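Local coordinates for protein L-threonine dehydrogenase (Flavobacterium frigidimaris, PDB 2YY7) that probably oxidises L-threonine at its 3-hydroxyl with NAD as cofactor, as a member of the epimerase/dehydratase branch of the short-chain dehydrogenases, at residues A[155-169]-A[226-240]. Sequence-based numbering, arbitrary orientation.
Sequences EYYHNIYGVDVRSIR and IMKAPVEKIKIHSSY
R166 lays its guanidinium against the C-terminal end of helix 216-228, where NH1 gives two hydrogen bonds near its own plane, to A229 O (2.7 Å) and I226 O (2.8 Å). Its CG stands anti to the carbonyl carbon (chi1 -46°) and the chain runs extended to NE, bringing NH1 to those carbonyls. D164 forms a side-on salt bridge with it, NE to OD1 (2.9 Å) and NH2 to OD2, while I234 CG1 lies over one face toward the rim. Bonds from NE, NH1 and NH2 probably restrict rotation of the group. A leucine in its place would probably leave the D164 carboxylate without its mate and the carbonyls of I226 and A229 without this donor. H237 stacks face to face on H158, centroids 3.5 Å apart and planes at 12°; H158 ND1 donates a hydrogen bond to V163 O (3.0 Å), near the ring plane, which helps set the ring's turn. Further along, S239 OG donates to S167 OG (2.7 Å), which also bonds W115 O. Y240 N to S167 O and R169 N to Y240 O (2.7 Å) make a short parallel bridge. In the Rossmann-type sheet strand 240-241 thus pairs with strand 164-174, which in turn pairs with strand 112-118; helix 142-161 packs against S238 and S239, helix 286-292 against Y240.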
ATOM      1  N   GLU A 155       9.215   0.716  -6.750  1.00  9.90           N
ATOM      2  CA  GLU A 155       9.317  -0.337  -7.751  1.00 10.74           C
ATOM      3  C   GLU A 155       8.666   0.115  -9.056  1.00 10.57           C
ATOM      4  O   GLU A 155       9.178  -0.152 -10.149  1.00 10.59           O
ATOM      5  CB  GLU A 155       8.634  -1.604  -7.241  1.00 10.53           C
ATOM      6  CG  GLU A 155       8.898  -2.832  -8.084  1.00 14.03           C
ATOM      7  CD  GLU A 155       8.226  -4.063  -7.518  1.00 20.36           C
ATOM      8  OE1 GLU A 155       6.980  -4.136  -7.565  1.00 25.37           O
ATOM      9  OE2 GLU A 155       8.941  -4.952  -7.018  1.00 22.88           O
ATOM     10  N   TYR A 156       7.531   0.799  -8.938  1.00 10.86           N
ATOM     11  CA  TYR A 156       6.826   1.291 -10.116  1.00 10.04           C
ATOM     12  C   TYR A 156       7.727   2.261 -10.876  1.00 10.49           C
ATOM     13  O   TYR A 156       7.942   2.106 -12.077  1.00  9.90           O
ATOM     14  CB  TYR A 156       5.537   2.016  -9.720  1.00 10.20           C
ATOM     15  CG  TYR A 156       4.668   2.370 -10.908  1.00 11.60           C
ATOM     16  CD1 TYR A 156       3.764   1.445 -11.433  1.00  9.60           C
ATOM     17  CD2 TYR A 156       4.776   3.615 -11.534  1.00 12.85           C
ATOM     18  CE1 TYR A 156       2.987   1.748 -12.550  1.00 10.94           C
ATOM     19  CE2 TYR A 156       4.001   3.925 -12.660  1.00 10.61           C
ATOM     20  CZ  TYR A 156       3.109   2.985 -13.157  1.00 10.89           C
ATOM     21  OH  TYR A 156       2.332   3.276 -14.255  1.00 12.05           O
ATOM     22  N   TYR A 157       8.246   3.269 -10.178  1.00  9.66           N
ATOM     23  CA  TYR A 157       9.118   4.256 -10.812  1.00 10.00           C
ATOM     24  C   TYR A 157      10.347   3.628 -11.460  1.00 10.88           C
ATOM     25  O   TYR A 157      10.826   4.105 -12.491  1.00 10.87           O
ATOM     26  CB  TYR A 157       9.545   5.324  -9.799  1.00  9.97           C
ATOM     27  CG  TYR A 157       8.588   6.495  -9.717  1.00  9.93           C
ATOM     28  CD1 TYR A 157       8.919   7.731 -10.271  1.00 10.83           C
ATOM     29  CD2 TYR A 157       7.350   6.365  -9.095  1.00 12.35           C
ATOM     30  CE1 TYR A 157       8.044   8.808 -10.208  1.00 11.15           C
ATOM     31  CE2 TYR A 157       6.462   7.437  -9.024  1.00 12.32           C
ATOM     32  CZ  TYR A 157       6.816   8.657  -9.583  1.00 12.69           C
ATOM     33  OH  TYR A 157       5.948   9.727  -9.507  1.00 12.59           O
ATOM     34  N   HIS A 158      10.871   2.569 -10.854  1.00 10.70           N
ATOM     35  CA  HIS A 158      12.027   1.893 -11.427  1.00 11.70           C
ATOM     36  C   HIS A 158      11.626   1.179 -12.714  1.00 12.45           C
ATOM     37  O   HIS A 158      12.233   1.385 -13.771  1.00 12.83           O
ATOM     38  CB  HIS A 158      12.593   0.844 -10.474  1.00 11.25           C
ATOM     39  CG  HIS A 158      13.642  -0.016 -11.105  1.00 11.76           C
ATOM     40  ND1 HIS A 158      14.928   0.427 -11.327  1.00 13.40           N
ATOM     41  CD2 HIS A 158      13.574  -1.259 -11.636  1.00 12.33           C
ATOM     42  CE1 HIS A 158      15.608  -0.507 -11.970  1.00 13.58           C
ATOM     43  NE2 HIS A 158      14.810  -1.540 -12.171  1.00 15.10           N
ATOM     44  N   ASN A 159      10.597   0.338 -12.610  1.00 12.75           N
ATOM     45  CA  ASN A 159      10.107  -0.452 -13.736  1.00 14.59           C
ATOM     46  C   ASN A 159       9.506   0.332 -14.891  1.00 14.80           C
ATOM     47  O   ASN A 159       9.659  -0.050 -16.048  1.00 14.55           O
ATOM     48  CB  ASN A 159       9.073  -1.476 -13.258  1.00 14.46           C
ATOM     49  CG  ASN A 159       9.682  -2.570 -12.410  1.00 19.25           C
ATOM     50  OD1 ASN A 159      10.834  -2.949 -12.609  1.00 22.42           O
ATOM     51  ND2 ASN A 159       8.904  -3.100 -11.467  1.00 20.71           N
ATOM     52  N   ILE A 160       8.816   1.422 -14.581  1.00 14.91           N
ATOM     53  CA  ILE A 160       8.176   2.218 -15.613  1.00 14.84           C
ATOM     54  C   ILE A 160       9.005   3.404 -16.097  1.00 16.02           C
ATOM     55  O   ILE A 160       9.047   3.685 -17.298  1.00 15.59           O
ATOM     56  CB  ILE A 160       6.794   2.723 -15.126  1.00 15.77           C
ATOM     57  CG1 ILE A 160       5.929   1.527 -14.719  1.00 12.50           C
ATOM     58  CG2 ILE A 160       6.105   3.531 -16.225  1.00 16.08           C
ATOM     59  CD1 ILE A 160       5.767   0.472 -15.822  1.00 18.46           C
ATOM     60  N   TYR A 161       9.679   4.092 -15.184  1.00 14.90           N
ATOM     61  CA  TYR A 161      10.469   5.247 -15.591  1.00 15.81           C
ATOM     62  C   TYR A 161      11.976   5.037 -15.551  1.00 15.82           C
ATOM     63  O   TYR A 161      12.735   5.951 -15.864  1.00 16.15           O
ATOM     64  CB  TYR A 161      10.077   6.462 -14.745  1.00 15.97           C
ATOM     65  CG  TYR A 161       8.591   6.735 -14.767  1.00 16.40           C
ATOM     66  CD1 TYR A 161       7.913   6.918 -15.974  1.00 18.40           C
ATOM     67  CD2 TYR A 161       7.857   6.801 -13.585  1.00 16.46           C
ATOM     68  CE1 TYR A 161       6.542   7.158 -16.000  1.00 18.35           C
ATOM     69  CE2 TYR A 161       6.490   7.041 -13.600  1.00 16.05           C
ATOM     70  CZ  TYR A 161       5.839   7.220 -14.809  1.00 17.97           C
ATOM     71  OH  TYR A 161       4.488   7.467 -14.821  1.00 18.81           O
ATOM     72  N   GLY A 162      12.407   3.835 -15.182  1.00 15.45           N
ATOM     73  CA  GLY A 162      13.832   3.542 -15.134  1.00 14.74           C
ATOM     74  C   GLY A 162      14.600   4.242 -14.025  1.00 14.31           C
ATOM     75  O   GLY A 162      15.827   4.361 -14.086  1.00 14.42           O
ATOM     76  N   VAL A 163      13.887   4.702 -13.003  1.00 12.66           N
ATOM     77  CA  VAL A 163      14.527   5.389 -11.886  1.00 12.21           C
ATOM     78  C   VAL A 163      15.388   4.464 -11.028  1.00 12.36           C
ATOM     79  O   VAL A 163      14.961   3.378 -10.653  1.00 11.05           O
ATOM     80  CB  VAL A 163      13.480   6.049 -10.967  1.00 12.68           C
ATOM     81  CG1 VAL A 163      14.150   6.536  -9.674  1.00  9.50           C
ATOM     82  CG2 VAL A 163      12.806   7.205 -11.700  1.00 12.55           C
ATOM     83  N   ASP A 164      16.600   4.907 -10.710  1.00 11.64           N
ATOM     84  CA  ASP A 164      17.492   4.118  -9.865  1.00 12.34           C
ATOM     85  C   ASP A 164      17.195   4.467  -8.408  1.00 12.84           C
ATOM     86  O   ASP A 164      17.782   5.398  -7.856  1.00 13.49           O
ATOM     87  CB  ASP A 164      18.958   4.442 -10.170  1.00 11.23           C
ATOM     88  CG  ASP A 164      19.931   3.506  -9.457  1.00 11.70           C
ATOM     89  OD1 ASP A 164      19.507   2.717  -8.584  1.00 13.12           O
ATOM     90  OD2 ASP A 164      21.137   3.564  -9.768  1.00  9.51           O
ATOM     91  N   VAL A 165      16.270   3.733  -7.797  1.00 13.65           N
ATOM     92  CA  VAL A 165      15.915   3.963  -6.398  1.00 12.07           C
ATOM     93  C   VAL A 165      16.190   2.686  -5.614  1.00 12.49           C
ATOM     94  O   VAL A 165      15.728   1.604  -5.979  1.00 12.55           O
ATOM     95  CB  VAL A 165      14.427   4.373  -6.244  1.00 13.03           C
ATOM     96  CG1 VAL A 165      13.524   3.370  -6.954  1.00 10.51           C
ATOM     97  CG2 VAL A 165      14.067   4.473  -4.765  1.00  9.54           C
ATOM     98  N   ARG A 166      16.956   2.821  -4.539  1.00 11.02           N
ATOM     99  CA  ARG A 166      17.334   1.684  -3.716  1.00 10.31           C
ATOM    100  C   ARG A 166      16.787   1.836  -2.309  1.00 10.14           C
ATOM    101  O   ARG A 166      16.752   2.941  -1.764  1.00 10.39           O
ATOM    102  CB  ARG A 166      18.857   1.570  -3.709  1.00  9.58           C
ATOM    103  CG  ARG A 166      19.425   1.713  -5.119  1.00 10.11           C
ATOM    104  CD  ARG A 166      20.928   1.523  -5.210  1.00  9.54           C
ATOM    105  NE  ARG A 166      21.369   1.740  -6.585  1.00  8.95           N
ATOM    106  CZ  ARG A 166      22.593   1.496  -7.039  1.00 10.06           C
ATOM    107  NH1 ARG A 166      23.525   1.019  -6.227  1.00 10.44           N
ATOM    108  NH2 ARG A 166      22.884   1.733  -8.313  1.00 10.55           N
ATOM    109  N   SER A 167      16.370   0.721  -1.717  1.00  9.64           N
ATOM    110  CA  SER A 167      15.787   0.746  -0.383  1.00  9.89           C
ATOM    111  C   SER A 167      16.074  -0.487   0.466  1.00  9.67           C
ATOM    112  O   SER A 167      16.348  -1.569  -0.050  1.00 10.54           O
ATOM    113  CB  SER A 167      14.268   0.909  -0.501  1.00  9.02           C
ATOM    114  OG  SER A 167      13.655   0.983   0.778  1.00  9.48           O
ATOM    115  N   ILE A 168      16.015  -0.297   1.780  1.00  9.85           N
ATOM    116  CA  ILE A 168      16.191  -1.382   2.729  1.00  9.99           C
ATOM    117  C   ILE A 168      15.189  -1.204   3.870  1.00 10.11           C
ATOM    118  O   ILE A 168      14.868  -0.081   4.273  1.00  8.77           O
ATOM    119  CB  ILE A 168      17.641  -1.457   3.304  1.00 11.34           C
ATOM    120  CG1 ILE A 168      18.061  -0.115   3.889  1.00 12.34           C
ATOM    121  CG2 ILE A 168      18.619  -1.873   2.207  1.00 10.66           C
ATOM    122  CD1 ILE A 168      19.526  -0.089   4.311  1.00 12.53           C
ATOM    123  N   ARG A 169      14.675  -2.320   4.364  1.00  9.09           N
ATOM    124  CA  ARG A 169      13.718  -2.301   5.456  1.00  9.81           C
ATOM    125  C   ARG A 169      14.493  -2.372   6.774  1.00 10.11           C
ATOM    126  O   ARG A 169      14.674  -3.451   7.338  1.00 11.16           O
ATOM    127  CB  ARG A 169      12.757  -3.494   5.320  1.00  8.64           C
ATOM    128  CG  ARG A 169      11.883  -3.460   4.057  1.00  9.26           C
ATOM    129  CD  ARG A 169      11.238  -4.830   3.783  1.00  9.51           C
ATOM    130  NE  ARG A 169      10.368  -4.821   2.604  1.00 10.20           N
ATOM    131  CZ  ARG A 169      10.067  -5.902   1.886  1.00 10.51           C
ATOM    132  NH1 ARG A 169      10.561  -7.090   2.221  1.00  9.44           N
ATOM    133  NH2 ARG A 169       9.284  -5.797   0.820  1.00  7.68           N
ATOM    134  N   ILE A 226      24.705  -0.451  -0.333  1.00 10.74           N
ATOM    135  CA  ILE A 226      23.710  -0.730  -1.365  1.00 10.40           C
ATOM    136  C   ILE A 226      23.712   0.395  -2.400  1.00 11.12           C
ATOM    137  O   ILE A 226      23.462   0.168  -3.585  1.00 11.04           O
ATOM    138  CB  ILE A 226      22.279  -0.892  -0.774  1.00 10.09           C
ATOM    139  CG1 ILE A 226      21.326  -1.373  -1.877  1.00  9.35           C
ATOM    140  CG2 ILE A 226      21.790   0.424  -0.192  1.00  8.09           C
ATOM    141  CD1 ILE A 226      19.936  -1.758  -1.393  1.00 10.12           C
ATOM    142  N   MET A 227      24.011   1.611  -1.952  1.00 12.16           N
ATOM    143  CA  MET A 227      24.051   2.763  -2.850  1.00 13.58           C
ATOM    144  C   MET A 227      25.294   2.803  -3.741  1.00 14.94           C
ATOM    145  O   MET A 227      25.220   3.248  -4.887  1.00 14.55           O
ATOM    146  CB  MET A 227      23.948   4.061  -2.043  1.00 13.82           C
ATOM    147  CG  MET A 227      22.530   4.385  -1.587  1.00 12.32           C
ATOM    148  SD  MET A 227      21.429   4.805  -2.975  1.00 12.47           S
ATOM    149  CE  MET A 227      21.665   6.553  -3.062  1.00 12.01           C
ATOM    150  N   LYS A 228      26.435   2.345  -3.227  1.00 15.94           N
ATOM    151  CA  LYS A 228      27.660   2.358  -4.032  1.00 18.13           C
ATOM    152  C   LYS A 228      27.785   1.128  -4.931  1.00 17.68           C
ATOM    153  O   LYS A 228      28.616   1.097  -5.836  1.00 18.22           O
ATOM    154  CB  LYS A 228      28.901   2.449  -3.140  1.00 17.81           C
ATOM    155  CG  LYS A 228      29.159   1.205  -2.312  1.00 20.77           C
ATOM    156  CD  LYS A 228      30.591   1.164  -1.783  1.00 23.03           C
ATOM    157  CE  LYS A 228      30.911   2.362  -0.905  1.00 29.53           C
ATOM    158  NZ  LYS A 228      32.286   2.261  -0.331  1.00 34.74           N
ATOM    159  N   ALA A 229      26.962   0.116  -4.685  1.00 16.95           N
ATOM    160  CA  ALA A 229      27.012  -1.103  -5.482  1.00 16.72           C
ATOM    161  C   ALA A 229      26.606  -0.869  -6.934  1.00 17.70           C
ATOM    162  O   ALA A 229      25.817   0.030  -7.234  1.00 16.92           O
ATOM    163  CB  ALA A 229      26.115  -2.166  -4.864  1.00 17.08           C
ATOM    164  N   PRO A 230      27.162  -1.663  -7.862  1.00 17.87           N
ATOM    165  CA  PRO A 230      26.808  -1.500  -9.273  1.00 18.00           C
ATOM    166  C   PRO A 230      25.309  -1.755  -9.457  1.00 18.05           C
ATOM    167  O   PRO A 230      24.729  -2.616  -8.792  1.00 17.39           O
ATOM    168  CB  PRO A 230      27.691  -2.536  -9.979  1.00 18.04           C
ATOM    169  CG  PRO A 230      27.970  -3.555  -8.915  1.00 19.44           C
ATOM    170  CD  PRO A 230      28.195  -2.699  -7.694  1.00 17.92           C
ATOM    171  N   VAL A 231      24.690  -0.999 -10.354  1.00 17.89           N
ATOM    172  CA  VAL A 231      23.258  -1.114 -10.592  1.00 19.43           C
ATOM    173  C   VAL A 231      22.756  -2.524 -10.890  1.00 19.76           C
ATOM    174  O   VAL A 231      21.666  -2.897 -10.450  1.00 19.45           O
ATOM    175  CB  VAL A 231      22.809  -0.172 -11.740  1.00 19.60           C
ATOM    176  CG1 VAL A 231      23.330  -0.684 -13.080  1.00 20.06           C
ATOM    177  CG2 VAL A 231      21.295  -0.059 -11.754  1.00 21.04           C
ATOM    178  N   GLU A 232      23.539  -3.314 -11.623  1.00 20.86           N
ATOM    179  CA  GLU A 232      23.110  -4.670 -11.960  1.00 21.97           C
ATOM    180  C   GLU A 232      23.020  -5.608 -10.758  1.00 20.82           C
ATOM    181  O   GLU A 232      22.491  -6.713 -10.872  1.00 20.67           O
ATOM    182  CB  GLU A 232      24.027  -5.290 -13.023  1.00 22.91           C
ATOM    183  CG  GLU A 232      25.463  -5.507 -12.586  1.00 28.24           C
ATOM    184  CD  GLU A 232      26.351  -4.300 -12.839  1.00 34.68           C
ATOM    185  OE1 GLU A 232      27.555  -4.385 -12.518  1.00 40.62           O
ATOM    186  OE2 GLU A 232      25.856  -3.274 -13.359  1.00 37.28           O
ATOM    187  N   LYS A 233      23.531  -5.174  -9.609  1.00 20.50           N
ATOM    188  CA  LYS A 233      23.479  -5.999  -8.407  1.00 20.30           C
ATOM    189  C   LYS A 233      22.219  -5.745  -7.595  1.00 19.55           C
ATOM    190  O   LYS A 233      21.887  -6.521  -6.703  1.00 19.62           O
ATOM    191  CB  LYS A 233      24.711  -5.763  -7.528  1.00 20.84           C
ATOM    192  CG  LYS A 233      25.952  -6.506  -8.006  1.00 22.90           C
ATOM    193  CD  LYS A 233      27.092  -6.356  -7.015  1.00 28.42           C
ATOM    194  CE  LYS A 233      28.333  -7.103  -7.474  1.00 32.27           C
ATOM    195  NZ  LYS A 233      29.475  -6.882  -6.536  1.00 36.06           N
ATOM    196  N   ILE A 234      21.526  -4.653  -7.903  1.00 18.18           N
ATOM    197  CA  ILE A 234      20.287  -4.313  -7.211  1.00 16.95           C
ATOM    198  C   ILE A 234      19.174  -5.035  -7.962  1.00 16.34           C
ATOM    199  O   ILE A 234      18.696  -4.560  -8.986  1.00 16.49           O
ATOM    200  CB  ILE A 234      20.032  -2.789  -7.246  1.00 17.06           C
ATOM    201  CG1 ILE A 234      21.244  -2.046  -6.674  1.00 16.79           C
ATOM    202  CG2 ILE A 234      18.767  -2.449  -6.459  1.00 17.62           C
ATOM    203  CD1 ILE A 234      21.618  -2.446  -5.253  1.00 14.73           C
ATOM    204  N   LYS A 235      18.768  -6.193  -7.452  1.00 15.78           N
ATOM    205  CA  LYS A 235      17.744  -6.991  -8.107  1.00 15.74           C
ATOM    206  C   LYS A 235      16.325  -6.788  -7.581  1.00 15.72           C
ATOM    207  O   LYS A 235      15.356  -7.148  -8.249  1.00 15.51           O
ATOM    208  CB  LYS A 235      18.131  -8.469  -8.028  1.00 17.26           C
ATOM    209  CG  LYS A 235      19.510  -8.753  -8.634  1.00 18.37           C
ATOM    210  CD  LYS A 235      19.827 -10.235  -8.645  1.00 24.41           C
ATOM    211  CE  LYS A 235      21.234 -10.489  -9.169  1.00 28.02           C
ATOM    212  NZ  LYS A 235      21.438  -9.912 -10.527  1.00 31.52           N
ATOM    213  N   ILE A 236      16.205  -6.222  -6.387  1.00 14.42           N
ATOM    214  CA  ILE A 236      14.897  -5.964  -5.801  1.00 14.11           C
ATOM    215  C   ILE A 236      14.709  -4.448  -5.812  1.00 13.73           C
ATOM    216  O   ILE A 236      15.541  -3.701  -5.288  1.00 11.91           O
ATOM    217  CB  ILE A 236      14.811  -6.516  -4.363  1.00 14.37           C
ATOM    218  CG1 ILE A 236      15.081  -8.028  -4.383  1.00 16.51           C
ATOM    219  CG2 ILE A 236      13.429  -6.232  -3.774  1.00 13.85           C
ATOM    220  CD1 ILE A 236      15.015  -8.700  -3.023  1.00 17.60           C
ATOM    221  N   HIS A 237      13.613  -3.996  -6.412  1.00 12.69           N
ATOM    222  CA  HIS A 237      13.367  -2.570  -6.536  1.00 13.01           C
ATOM    223  C   HIS A 237      12.269  -1.994  -5.646  1.00 11.68           C
ATOM    224  O   HIS A 237      11.867  -0.836  -5.795  1.00 11.22           O
ATOM    225  CB  HIS A 237      13.144  -2.270  -8.015  1.00 13.02           C
ATOM    226  CG  HIS A 237      14.245  -2.802  -8.882  1.00 15.08           C
ATOM    227  ND1 HIS A 237      15.515  -2.265  -8.880  1.00 14.25           N
ATOM    228  CD2 HIS A 237      14.296  -3.880  -9.700  1.00 16.10           C
ATOM    229  CE1 HIS A 237      16.300  -2.989  -9.658  1.00 13.95           C
ATOM    230  NE2 HIS A 237      15.586  -3.977 -10.167  1.00 14.52           N
ATOM    231  N   SER A 238      11.802  -2.816  -4.711  1.00 11.18           N
ATOM    232  CA  SER A 238      10.812  -2.403  -3.729  1.00 10.68           C
ATOM    233  C   SER A 238      11.707  -2.013  -2.551  1.00 11.83           C
ATOM    234  O   SER A 238      12.077  -0.849  -2.406  1.00 11.05           O
ATOM    235  CB  SER A 238       9.893  -3.579  -3.370  1.00 10.61           C
ATOM    236  OG  SER A 238      10.639  -4.757  -3.100  1.00  9.32           O
ATOM    237  N   SER A 239      12.074  -2.994  -1.729  1.00 12.10           N
ATOM    238  CA  SER A 239      12.974  -2.757  -0.601  1.00 10.95           C
ATOM    239  C   SER A 239      13.518  -4.095  -0.110  1.00 11.39           C
ATOM    240  O   SER A 239      12.806  -5.103  -0.108  1.00 11.47           O
ATOM    241  CB  SER A 239      12.258  -2.035   0.543  1.00  9.92           C
ATOM    242  OG  SER A 239      13.190  -1.595   1.526  1.00 10.34           O
ATOM    243  N   TYR A 240      14.784  -4.095   0.299  1.00 10.79           N
ATOM    244  CA  TYR A 240      15.450  -5.300   0.783  1.00 10.93           C
ATOM    245  C   TYR A 240      15.249  -5.575   2.263  1.00 10.92           C
ATOM    246  O   TYR A 240      15.313  -4.660   3.087  1.00 10.36           O
ATOM    247  CB  TYR A 240      16.963  -5.197   0.549  1.00 11.10           C
ATOM    248  CG  TYR A 240      17.440  -5.579  -0.830  1.00  9.48           C
ATOM    249  CD1 TYR A 240      17.754  -6.904  -1.135  1.00 10.37           C
ATOM    250  CD2 TYR A 240      17.604  -4.617  -1.822  1.00  9.64           C
ATOM    251  CE1 TYR A 240      18.227  -7.260  -2.400  1.00 10.01           C
ATOM    252  CE2 TYR A 240      18.074  -4.962  -3.089  1.00  9.73           C
ATOM    253  CZ  TYR A 240      18.384  -6.284  -3.366  1.00 10.66           C
ATOM    254  OH  TYR A 240      18.862  -6.625  -4.609  1.00 10.34           O
TER
HETATM  255  O   HOH W   1      11.607  -5.498  -7.631  1.00 17.15           O
HETATM  256  O   HOH W   2      13.766   0.477  -4.146  1.00 15.70           O
HETATM  257  O   HOH W   3      15.838   0.431  -8.366  1.00 19.26           O
HETATM  258  O   HOH W   4      25.802   2.354  -9.014  1.00 22.25           O
HETATM  259  O   HOH W   5      15.909  -1.372  -3.657  1.00 11.39           O